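Local coordinates for glycosyl hydrolase family 2, TIM barrel domain protein (Parabacteroides merdae ATCC 43184, PDB 6DXU) that acts as a gut bacterial beta-glucuronidase of glycoside hydrolase family 2, probably cleaving glucuronic acid from glucuronide conjugates, at residues R463-R468 with I476-S481; V360-L365 with H509-E514; N35-L40 with Y93-A98. All blocks are in the same frame, centred on the assembly; numbering follows the deposited sequence.

Contact 1 of 3, residues R463-R468 with I476-S481; sequences RMTAIR and IVDVYS
A466 to R468 pair in parallel with V479 to S481, joining two neighbouring strands of the TIM barrel, with M464 and T465 leading into the ladder; a seven-residue link without a helix connects them, in place of the helix that usually separates barrel strands. The strand axes approach to 5.0 Å and run 13° apart. Two backbone bonds hold the ladder, V479 N to T465 O at 2.9 Å and S481 N to I467 O, while A466 and R468 turn their side chains to the same face as V479 and S481. Where the ladder begins, side chains take over from the backbone. The carboxylate of D478 reaches back so that OD2 receives T465 N at 2.8 Å in an almost straight bond, met on the anti side and slightly out of the carboxylate plane. In return D478 N donates to T465 OG1 at 3.1 Å; the threonine hydroxyl is placed for this by its chi1 of 65°, which sets OG1 between the backbone N and the carbonyl carbon. M464, bent at chi2 and chi3, lays SD against D478 CB at 3.7 Å, with CE on V479 CG2. On the other face, I467 CG1 meets the edge of the Y480 ring, 3.8 Å from CD1, and I467 CG2 rests on V477 CG1. Helix 442-459 covers this side: H453 ND1 bonds T465 OG1, H457 NE2 bonds D478 OD2, and M449 packs on I467. Strand 422-429 flanks 464-468 through backbone bonds, and R468 reaches V513 O through NE and forms a salt bridge with E430 through NH1.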
loop_
_atom_site.group_PDB
_atom_site.type_symbol
_atom_site.label_atom_id
_atom_site.label_comp_id
_atom_site.label_asym_id
_atom_site.label_seq_id
_atom_site.Cartn_x
_atom_site.Cartn_y
_atom_site.Cartn_z
ATOM N N ARG D 463 27.833 -28.637 -9.465
ATOM C CA ARG D 463 28.695 -28.143 -8.405
ATOM C C ARG D 463 28.141 -28.560 -7.046
ATOM O O ARG D 463 26.981 -28.967 -6.918
ATOM C CB ARG D 463 28.851 -26.632 -8.535
ATOM C CG ARG D 463 29.634 -26.327 -9.828
ATOM C CD ARG D 463 29.770 -24.884 -9.992
ATOM N NE ARG D 463 30.707 -24.467 -11.033
ATOM C CZ ARG D 463 30.343 -24.025 -12.226
ATOM N NH1 ARG D 463 29.053 -23.977 -12.550
ATOM N NH2 ARG D 463 31.267 -23.578 -13.066
ATOM N N MET D 464 29.006 -28.509 -6.041
ATOM C CA MET D 464 28.655 -28.898 -4.683
ATOM C C MET D 464 28.164 -27.685 -3.894
ATOM O O MET D 464 28.643 -26.567 -4.087
ATOM C CB MET D 464 29.863 -29.508 -3.969
ATOM C CG MET D 464 30.477 -30.745 -4.658
ATOM S SD MET D 464 29.349 -32.145 -4.490
ATOM C CE MET D 464 30.211 -33.072 -3.224
ATOM N N THR D 465 27.199 -27.913 -3.008
ATOM C CA THR D 465 26.837 -26.889 -2.031
ATOM C C THR D 465 27.662 -27.071 -0.758
ATOM O O THR D 465 28.135 -28.171 -0.443
ATOM C CB THR D 465 25.344 -26.931 -1.678
ATOM O OG1 THR D 465 25.046 -28.167 -1.014
ATOM C CG2 THR D 465 24.474 -26.795 -2.923
ATOM N N ALA D 466 27.801 -25.986 -0.002
ATOM C CA ALA D 466 28.540 -26.049 1.254
ATOM C C ALA D 466 28.062 -24.963 2.203
ATOM O O ALA D 466 27.469 -23.965 1.787
ATOM C CB ALA D 466 30.055 -25.896 1.038
ATOM N N ILE D 467 28.351 -25.164 3.495
ATOM C CA ILE D 467 28.249 -24.122 4.515
ATOM C C ILE D 467 29.426 -24.279 5.466
ATOM O O ILE D 467 30.128 -25.294 5.460
ATOM C CB ILE D 467 26.933 -24.170 5.322
ATOM C CG1 ILE D 467 26.783 -25.514 6.045
ATOM C CG2 ILE D 467 25.734 -23.886 4.440
ATOM C CD1 ILE D 467 25.512 -25.583 6.926
ATOM N N ARG D 468 29.623 -23.258 6.306
ATOM C CA ARG D 468 30.631 -23.278 7.361
ATOM C C ARG D 468 29.979 -23.025 8.719
ATOM O O ARG D 468 29.204 -22.074 8.881
ATOM C CB ARG D 468 31.725 -22.236 7.110
ATOM C CG ARG D 468 32.790 -22.251 8.195
ATOM C CD ARG D 468 33.860 -21.166 8.031
ATOM N NE ARG D 468 34.734 -21.248 9.195
ATOM C CZ ARG D 468 34.468 -20.681 10.365
ATOM N NH1 ARG D 468 33.371 -19.936 10.513
ATOM N NH2 ARG D 468 35.302 -20.852 11.385
ATOM N N ILE D 476 22.644 -31.393 5.507
ATOM C CA ILE D 476 21.907 -30.833 4.378
ATOM C C ILE D 476 22.807 -30.623 3.166
ATOM O O ILE D 476 22.456 -31.007 2.045
ATOM C CB ILE D 476 21.215 -29.521 4.808
ATOM C CG1 ILE D 476 20.020 -29.824 5.717
ATOM C CG2 ILE D 476 20.754 -28.717 3.586
ATOM C CD1 ILE D 476 19.455 -28.603 6.419
ATOM N N VAL D 477 23.996 -30.054 3.370
ATOM C CA VAL D 477 24.829 -29.608 2.261
ATOM C C VAL D 477 25.716 -30.746 1.774
ATOM O O VAL D 477 25.930 -31.747 2.464
ATOM C CB VAL D 477 25.685 -28.393 2.671
ATOM C CG1 VAL D 477 24.797 -27.201 2.913
ATOM C CG2 VAL D 477 26.479 -28.727 3.927
ATOM N N ASP D 478 26.270 -30.569 0.571
ATOM C CA ASP D 478 27.188 -31.565 0.016
ATOM C C ASP D 478 28.511 -31.595 0.771
ATOM O O ASP D 478 29.028 -32.671 1.086
ATOM C CB ASP D 478 27.452 -31.276 -1.461
ATOM C CG ASP D 478 26.200 -31.364 -2.302
ATOM O OD1 ASP D 478 25.446 -32.334 -2.128
ATOM O OD2 ASP D 478 25.971 -30.472 -3.140
ATOM N N VAL D 479 29.079 -30.420 1.051
ATOM C CA VAL D 479 30.411 -30.264 1.633
ATOM C C VAL D 479 30.277 -29.390 2.876
ATOM O O VAL D 479 29.526 -28.414 2.871
ATOM C CB VAL D 479 31.391 -29.635 0.616
ATOM C CG1 VAL D 479 32.736 -29.262 1.271
ATOM C CG2 VAL D 479 31.600 -30.553 -0.600
ATOM N N TYR D 480 30.967 -29.754 3.954
ATOM C CA TYR D 480 30.796 -29.070 5.231
ATOM C C TYR D 480 32.143 -28.668 5.824
ATOM O O TYR D 480 33.106 -29.435 5.762
ATOM C CB TYR D 480 30.046 -29.947 6.236
ATOM C CG TYR D 480 29.805 -29.237 7.547
ATOM C CD1 TYR D 480 28.790 -28.291 7.661
ATOM C CD2 TYR D 480 30.586 -29.510 8.672
ATOM C CE1 TYR D 480 28.569 -27.618 8.856
ATOM C CE2 TYR D 480 30.366 -28.846 9.877
ATOM C CZ TYR D 480 29.357 -27.901 9.956
ATOM O OH TYR D 480 29.119 -27.227 11.133
ATOM N N SER D 481 32.203 -27.459 6.392
ATOM C CA SER D 481 33.350 -27.003 7.176
ATOM C C SER D 481 32.946 -26.722 8.613
ATOM O O SER D 481 32.011 -25.946 8.850
ATOM C CB SER D 481 33.972 -25.728 6.584
ATOM O OG SER D 481 35.121 -25.340 7.340
#

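Contact 2 of 3, residues V360-L365 with H509-E514; sequences VNFIRL and HFLHVE
The F362 ring and the R364 guanidinium both meet segment 509-514 with their edges: V513 CG1 lies near the plane of the ring, 4.2 Å from CE2, and E514 OE2 near the plane of the guanidinium. L511 CD2 comes in at a slant to the ring, 3.9 Å from F362 CZ, and V513 CG2 stands likewise to the guanidinium, 3.8 Å from R364 NH1. Strands 362-364 and 512-513 are not paired with each other; their side chains meet across the barrel interior. R364 crosses over with its chain extended from CG to NE and CG anti to the backbone N (chi1 172°), its side chain meeting that of V513 at about a right angle, CD against the valine methyls. NH1 then donates to the anti lone pair of E514 OE2 at 2.8 Å, nearly straight at 170°, the guanidinium and carboxylate planes 20° apart. E388 bonds NE, N429 bonds NH2 and H331 shares NH1, which together would hold the group's rotation. A leucine in place of R364 would probably leave E514 OE2 without this charged mate and E388 without its own. The chemistry is that of a buried salt bridge made through E514 OE2, which would help fix the carboxylate.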
loop_
_atom_site.group_PDB
_atom_site.type_symbol
_atom_site.label_atom_id
_atom_site.label_comp_id
_atom_site.label_asym_id
_atom_site.label_seq_id
_atom_site.Cartn_x
_atom_site.Cartn_y
_atom_site.Cartn_z
ATOM N N VAL D 360 48.772 -20.403 -3.937
ATOM C CA VAL D 360 47.353 -20.672 -3.720
ATOM C C VAL D 360 46.770 -21.403 -4.922
ATOM O O VAL D 360 47.016 -21.030 -6.077
ATOM C CB VAL D 360 46.613 -19.346 -3.460
ATOM C CG1 VAL D 360 45.080 -19.537 -3.470
ATOM C CG2 VAL D 360 47.082 -18.727 -2.143
ATOM N N ASN D 361 45.964 -22.438 -4.663
ATOM C CA ASN D 361 45.176 -23.050 -5.734
ATOM C C ASN D 361 43.682 -23.089 -5.420
ATOM O O ASN D 361 42.915 -23.709 -6.176
ATOM C CB ASN D 361 45.682 -24.465 -6.082
ATOM C CG ASN D 361 45.482 -25.482 -4.950
ATOM O OD1 ASN D 361 44.641 -25.310 -4.069
ATOM N ND2 ASN D 361 46.280 -26.552 -4.973
ATOM N N PHE D 362 43.247 -22.453 -4.333
ATOM C CA PHE D 362 41.851 -22.508 -3.918
ATOM C C PHE D 362 41.534 -21.244 -3.137
ATOM O O PHE D 362 42.358 -20.775 -2.348
ATOM C CB PHE D 362 41.577 -23.749 -3.057
ATOM C CG PHE D 362 40.202 -23.786 -2.445
ATOM C CD1 PHE D 362 39.065 -23.807 -3.241
ATOM C CD2 PHE D 362 40.054 -23.815 -1.070
ATOM C CE1 PHE D 362 37.793 -23.838 -2.654
ATOM C CE2 PHE D 362 38.811 -23.842 -0.478
ATOM C CZ PHE D 362 37.669 -23.854 -1.273
ATOM N N ILE D 363 40.339 -20.693 -3.341
ATOM C CA ILE D 363 39.940 -19.517 -2.581
ATOM C C ILE D 363 38.452 -19.608 -2.274
ATOM O O ILE D 363 37.646 -20.016 -3.119
ATOM C CB ILE D 363 40.293 -18.201 -3.322
ATOM C CG1 ILE D 363 40.073 -16.984 -2.407
ATOM C CG2 ILE D 363 39.504 -18.068 -4.633
ATOM C CD1 ILE D 363 40.620 -15.671 -2.975
ATOM N N ARG D 364 38.101 -19.248 -1.053
ATOM C CA ARG D 364 36.719 -18.975 -0.680
ATOM C C ARG D 364 36.567 -17.461 -0.646
ATOM O O ARG D 364 37.313 -16.780 0.063
ATOM C CB ARG D 364 36.394 -19.619 0.666
ATOM C CG ARG D 364 35.019 -19.255 1.269
ATOM C CD ARG D 364 34.755 -20.100 2.504
ATOM N NE ARG D 364 33.591 -19.644 3.261
ATOM C CZ ARG D 364 33.614 -19.217 4.520
ATOM N NH1 ARG D 364 34.754 -19.157 5.201
ATOM N NH2 ARG D 364 32.479 -18.843 5.100
ATOM N N LEU D 365 35.635 -16.931 -1.441
ATOM C CA LEU D 365 35.601 -15.492 -1.730
ATOM C C LEU D 365 34.880 -14.714 -0.623
ATOM O O LEU D 365 33.926 -13.973 -0.854
ATOM C CB LEU D 365 34.968 -15.249 -3.096
ATOM C CG LEU D 365 35.821 -15.761 -4.262
ATOM C CD1 LEU D 365 35.102 -15.611 -5.598
ATOM C CD2 LEU D 365 37.148 -15.002 -4.304
ATOM N N HIS D 509 31.782 -35.196 3.190
ATOM C CA HIS D 509 32.835 -34.444 2.515
ATOM C C HIS D 509 33.255 -33.302 3.428
ATOM O O HIS D 509 32.496 -32.349 3.621
ATOM C CB HIS D 509 32.356 -33.910 1.164
ATOM C CG HIS D 509 31.859 -34.978 0.238
ATOM N ND1 HIS D 509 32.621 -36.077 -0.098
ATOM C CD2 HIS D 509 30.685 -35.116 -0.423
ATOM C CE1 HIS D 509 31.936 -36.849 -0.925
ATOM N NE2 HIS D 509 30.759 -36.289 -1.141
ATOM N N PHE D 510 34.474 -33.386 3.949
ATOM C CA PHE D 510 35.019 -32.418 4.890
ATOM C C PHE D 510 35.964 -31.508 4.123
ATOM O O PHE D 510 36.800 -31.984 3.346
ATOM C CB PHE D 510 35.743 -33.150 6.033
ATOM C CG PHE D 510 36.674 -32.290 6.872
ATOM C CD1 PHE D 510 38.023 -32.193 6.564
ATOM C CD2 PHE D 510 36.210 -31.650 8.012
ATOM C CE1 PHE D 510 38.887 -31.426 7.357
ATOM C CE2 PHE D 510 37.056 -30.893 8.808
ATOM C CZ PHE D 510 38.397 -30.781 8.483
ATOM N N LEU D 511 35.819 -30.199 4.329
ATOM C CA LEU D 511 36.721 -29.212 3.748
ATOM C C LEU D 511 36.868 -28.101 4.773
ATOM O O LEU D 511 35.868 -27.514 5.176
ATOM C CB LEU D 511 36.172 -28.665 2.424
ATOM C CG LEU D 511 36.941 -27.503 1.807
ATOM C CD1 LEU D 511 38.398 -27.867 1.682
ATOM C CD2 LEU D 511 36.381 -27.160 0.434
ATOM N N HIS D 512 38.093 -27.834 5.213
ATOM C CA HIS D 512 38.326 -26.961 6.362
ATOM C C HIS D 512 38.551 -25.531 5.870
ATOM O O HIS D 512 39.609 -25.222 5.327
ATOM C CB HIS D 512 39.525 -27.481 7.152
ATOM C CG HIS D 512 39.975 -26.582 8.264
ATOM N ND1 HIS D 512 41.190 -26.745 8.897
ATOM C CD2 HIS D 512 39.371 -25.530 8.868
ATOM C CE1 HIS D 512 41.320 -25.823 9.835
ATOM N NE2 HIS D 512 40.223 -25.078 9.846
ATOM N N VAL D 513 37.580 -24.641 6.053
ATOM C CA VAL D 513 37.793 -23.242 5.688
ATOM C C VAL D 513 37.821 -22.376 6.946
ATOM O O VAL D 513 36.936 -22.474 7.803
ATOM C CB VAL D 513 36.765 -22.724 4.667
ATOM C CG1 VAL D 513 37.026 -23.368 3.293
ATOM C CG2 VAL D 513 35.342 -22.946 5.140
ATOM N N GLU D 514 38.852 -21.523 7.027
ATOM C CA GLU D 514 39.172 -20.553 8.077
ATOM C C GLU D 514 40.056 -21.173 9.141
ATOM O O GLU D 514 39.645 -22.079 9.872
ATOM C CB GLU D 514 37.930 -19.916 8.730
ATOM C CG GLU D 514 37.027 -19.194 7.726
ATOM C CD GLU D 514 35.992 -18.301 8.389
ATOM O OE1 GLU D 514 36.223 -17.873 9.543
ATOM O OE2 GLU D 514 34.956 -18.024 7.747
#

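Contact 3 of 3, residues N35-L40 with Y93-A98; sequences NNWEYL and YKTLLA
Segments 35-40 and 93-98 run antiparallel, their strand axes 4.8 Å apart at closest and 158° between directions. E38 and K94 form a hydrogen-bonded pair, each N donating to the other's O at 3.0 Å in the carbonyl plane; Y39 and Y93 form the next, non-hydrogen-bonded pair. Just before strand 37-40, N36 O accepts T95 OG1 at 2.7 Å from well above the carbonyl plane, the hydroxyl lying anti to the threonine N at chi1 -165°. A water links the same carbonyl oxygen to L96 N. The methyl of this threonine serves a different partner: CG2 sits over the six-membered ring of W37, 3.6 Å from its centroid, a CH-pi contact. Y93 CB touches W37 CE3 beside it, and Y39 CD1 lies over one face of the Y93 ring toward its rim, the two planes inclined by 35°. On the opposite face of the sheet, E38 OE2 touches K94 CE at 3.2 Å, the two chains crossing at a slant, but stays 4.1 Å from NZ, too far for a salt bridge; a second water links E38 OE1 and K94 NZ. W65 adds a cation-pi partner for K94. Y93 OH is bound by H72 and L190. In this sugar-binding domain, strand 66-68 lies along the outer side of 37-41, while strand 162-169 borders 90-97 and places L164 and I166 against W37.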
loop_
_atom_site.group_PDB
_atom_site.type_symbol
_atom_site.label_atom_id
_atom_site.label_comp_id
_atom_site.label_asym_id
_atom_site.label_seq_id
_atom_site.Cartn_x
_atom_site.Cartn_y
_atom_site.Cartn_z
ATOM N N ASN D 35 34.556 9.036 -14.362
ATOM C CA ASN D 35 34.867 10.448 -14.171
ATOM C C ASN D 35 33.612 11.317 -14.052
ATOM O O ASN D 35 32.523 10.942 -14.479
ATOM C CB ASN D 35 35.724 10.945 -15.330
ATOM C CG ASN D 35 37.069 10.260 -15.376
ATOM O OD1 ASN D 35 37.780 10.221 -14.374
ATOM N ND2 ASN D 35 37.419 9.708 -16.523
ATOM N N ASN D 36 33.786 12.503 -13.455
ATOM C CA ASN D 36 32.747 13.549 -13.450
ATOM C C ASN D 36 31.532 13.145 -12.621
ATOM O O ASN D 36 30.385 13.377 -13.017
ATOM C CB ASN D 36 32.336 13.919 -14.879
ATOM C CG ASN D 36 33.530 14.392 -15.697
ATOM O OD1 ASN D 36 34.327 15.205 -15.226
ATOM N ND2 ASN D 36 33.692 13.846 -16.890
ATOM N N TRP D 37 31.786 12.534 -11.467
ATOM C CA TRP D 37 30.748 12.221 -10.496
ATOM C C TRP D 37 30.874 13.123 -9.278
ATOM O O TRP D 37 31.965 13.592 -8.948
ATOM C CB TRP D 37 30.834 10.759 -10.052
ATOM C CG TRP D 37 30.361 9.783 -11.096
ATOM C CD1 TRP D 37 31.111 9.199 -12.073
ATOM C CD2 TRP D 37 29.038 9.246 -11.228
ATOM N NE1 TRP D 37 30.334 8.352 -12.825
ATOM C CE2 TRP D 37 29.057 8.353 -12.322
ATOM C CE3 TRP D 37 27.837 9.444 -10.538
ATOM C CZ2 TRP D 37 27.924 7.649 -12.736
ATOM C CZ3 TRP D 37 26.705 8.746 -10.951
ATOM C CH2 TRP D 37 26.755 7.862 -12.036
ATOM N N GLU D 38 29.750 13.344 -8.604
ATOM C CA GLU D 38 29.739 13.977 -7.295
ATOM C C GLU D 38 28.998 13.098 -6.302
ATOM O O GLU D 38 28.039 12.401 -6.654
ATOM C CB GLU D 38 29.099 15.344 -7.356
ATOM C CG GLU D 38 29.869 16.322 -8.223
ATOM C CD GLU D 38 29.094 17.606 -8.422
ATOM O OE1 GLU D 38 29.393 18.592 -7.721
ATOM O OE2 GLU D 38 28.161 17.618 -9.259
ATOM N N TYR D 39 29.423 13.175 -5.044
ATOM C CA TYR D 39 28.932 12.306 -3.986
ATOM C C TYR D 39 28.414 13.156 -2.834
ATOM O O TYR D 39 29.065 14.132 -2.439
ATOM C CB TYR D 39 30.052 11.391 -3.485
ATOM C CG TYR D 39 29.802 10.772 -2.125
ATOM C CD1 TYR D 39 28.753 9.895 -1.931
ATOM C CD2 TYR D 39 30.635 11.040 -1.046
ATOM C CE1 TYR D 39 28.515 9.324 -0.694
ATOM C CE2 TYR D 39 30.413 10.460 0.193
ATOM C CZ TYR D 39 29.344 9.599 0.355
ATOM O OH TYR D 39 29.081 9.009 1.573
ATOM N N LEU D 40 27.260 12.776 -2.286
ATOM C CA LEU D 40 26.712 13.421 -1.096
ATOM C C LEU D 40 26.460 12.355 -0.034
ATOM O O LEU D 40 25.667 11.432 -0.250
ATOM C CB LEU D 40 25.414 14.168 -1.405
ATOM C CG LEU D 40 24.787 14.837 -0.174
ATOM C CD1 LEU D 40 25.648 16.044 0.243
ATOM C CD2 LEU D 40 23.384 15.289 -0.462
ATOM N N TYR D 93 24.813 9.833 -5.557
ATOM C CA TYR D 93 25.781 10.150 -6.600
ATOM C C TYR D 93 25.048 10.839 -7.739
ATOM O O TYR D 93 23.914 10.491 -8.045
ATOM C CB TYR D 93 26.465 8.877 -7.158
ATOM C CG TYR D 93 27.247 8.083 -6.143
ATOM C CD1 TYR D 93 28.601 8.312 -5.954
ATOM C CD2 TYR D 93 26.634 7.085 -5.395
ATOM C CE1 TYR D 93 29.335 7.579 -5.024
ATOM C CE2 TYR D 93 27.347 6.343 -4.469
ATOM C CZ TYR D 93 28.705 6.590 -4.295
ATOM O OH TYR D 93 29.437 5.866 -3.383
ATOM N N LYS D 94 25.698 11.788 -8.400
ATOM C CA LYS D 94 25.089 12.359 -9.594
ATOM C C LYS D 94 26.154 12.621 -10.645
ATOM O O LYS D 94 27.300 12.945 -10.325
ATOM C CB LYS D 94 24.324 13.661 -9.304
ATOM C CG LYS D 94 25.189 14.818 -8.846
ATOM C CD LYS D 94 24.326 16.035 -8.457
ATOM C CE LYS D 94 25.224 17.198 -8.043
ATOM N NZ LYS D 94 24.438 18.412 -7.654
ATOM N N THR D 95 25.747 12.488 -11.908
ATOM C CA THR D 95 26.591 12.823 -13.049
ATOM C C THR D 95 25.679 13.345 -14.153
ATOM O O THR D 95 24.451 13.220 -14.089
ATOM C CB THR D 95 27.419 11.614 -13.527
ATOM O OG1 THR D 95 28.473 12.046 -14.406
ATOM C CG2 THR D 95 26.546 10.594 -14.262
ATOM N N LEU D 96 26.283 13.948 -15.163
ATOM C CA LEU D 96 25.572 14.310 -16.380
ATOM C C LEU D 96 26.109 13.376 -17.459
ATOM O O LEU D 96 27.272 13.494 -17.865
ATOM C CB LEU D 96 25.810 15.781 -16.721
ATOM C CG LEU D 96 25.347 16.796 -15.667
ATOM C CD1 LEU D 96 25.711 18.222 -16.057
ATOM C CD2 LEU D 96 23.849 16.667 -15.415
ATOM N N LEU D 97 25.250 12.497 -17.973
ATOM C CA LEU D 97 25.702 11.454 -18.884
ATOM C C LEU D 97 25.737 12.009 -20.281
ATOM O O LEU D 97 24.746 12.567 -20.750
ATOM C CB LEU D 97 24.764 10.253 -18.881
ATOM C CG LEU D 97 24.811 9.219 -17.779
ATOM C CD1 LEU D 97 23.667 8.221 -18.013
ATOM C CD2 LEU D 97 26.147 8.538 -17.899
ATOM N N ALA D 98 26.869 11.814 -20.953
ATOM C CA ALA D 98 27.003 12.144 -22.363
ATOM C C ALA D 98 26.630 10.905 -23.164
ATOM O O ALA D 98 27.438 9.990 -23.319
ATOM C CB ALA D 98 28.440 12.578 -22.652
HETATM O O HOH W 1 28.880 15.377 -14.394
HETATM O O HOH W 2 26.860 20.060 -7.056
#

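Overall arrangement
Contact 3 closes first along the chain, in the sugar-binding domain; contact 2 then opens in the TIM barrel, and contact 1 forms entirely inside the loop that contact 2 closes. The two barrel contacts lie about 11 Å apart between centres and share one curled sheet. They touch directly: S481 OG and R468 NE lie 2.9 Å from V513 N and V513 O respectively, probable hydrogen bonds that tie 479-481 and 464-468 to 512-513. One contact thus builds the barrel wall and the other fills its interior. Contact 3 stands about 42 Å from contact 1 and 40 Å from contact 2, between centres, in an antiparallel sheet of a different domain, and touches neither.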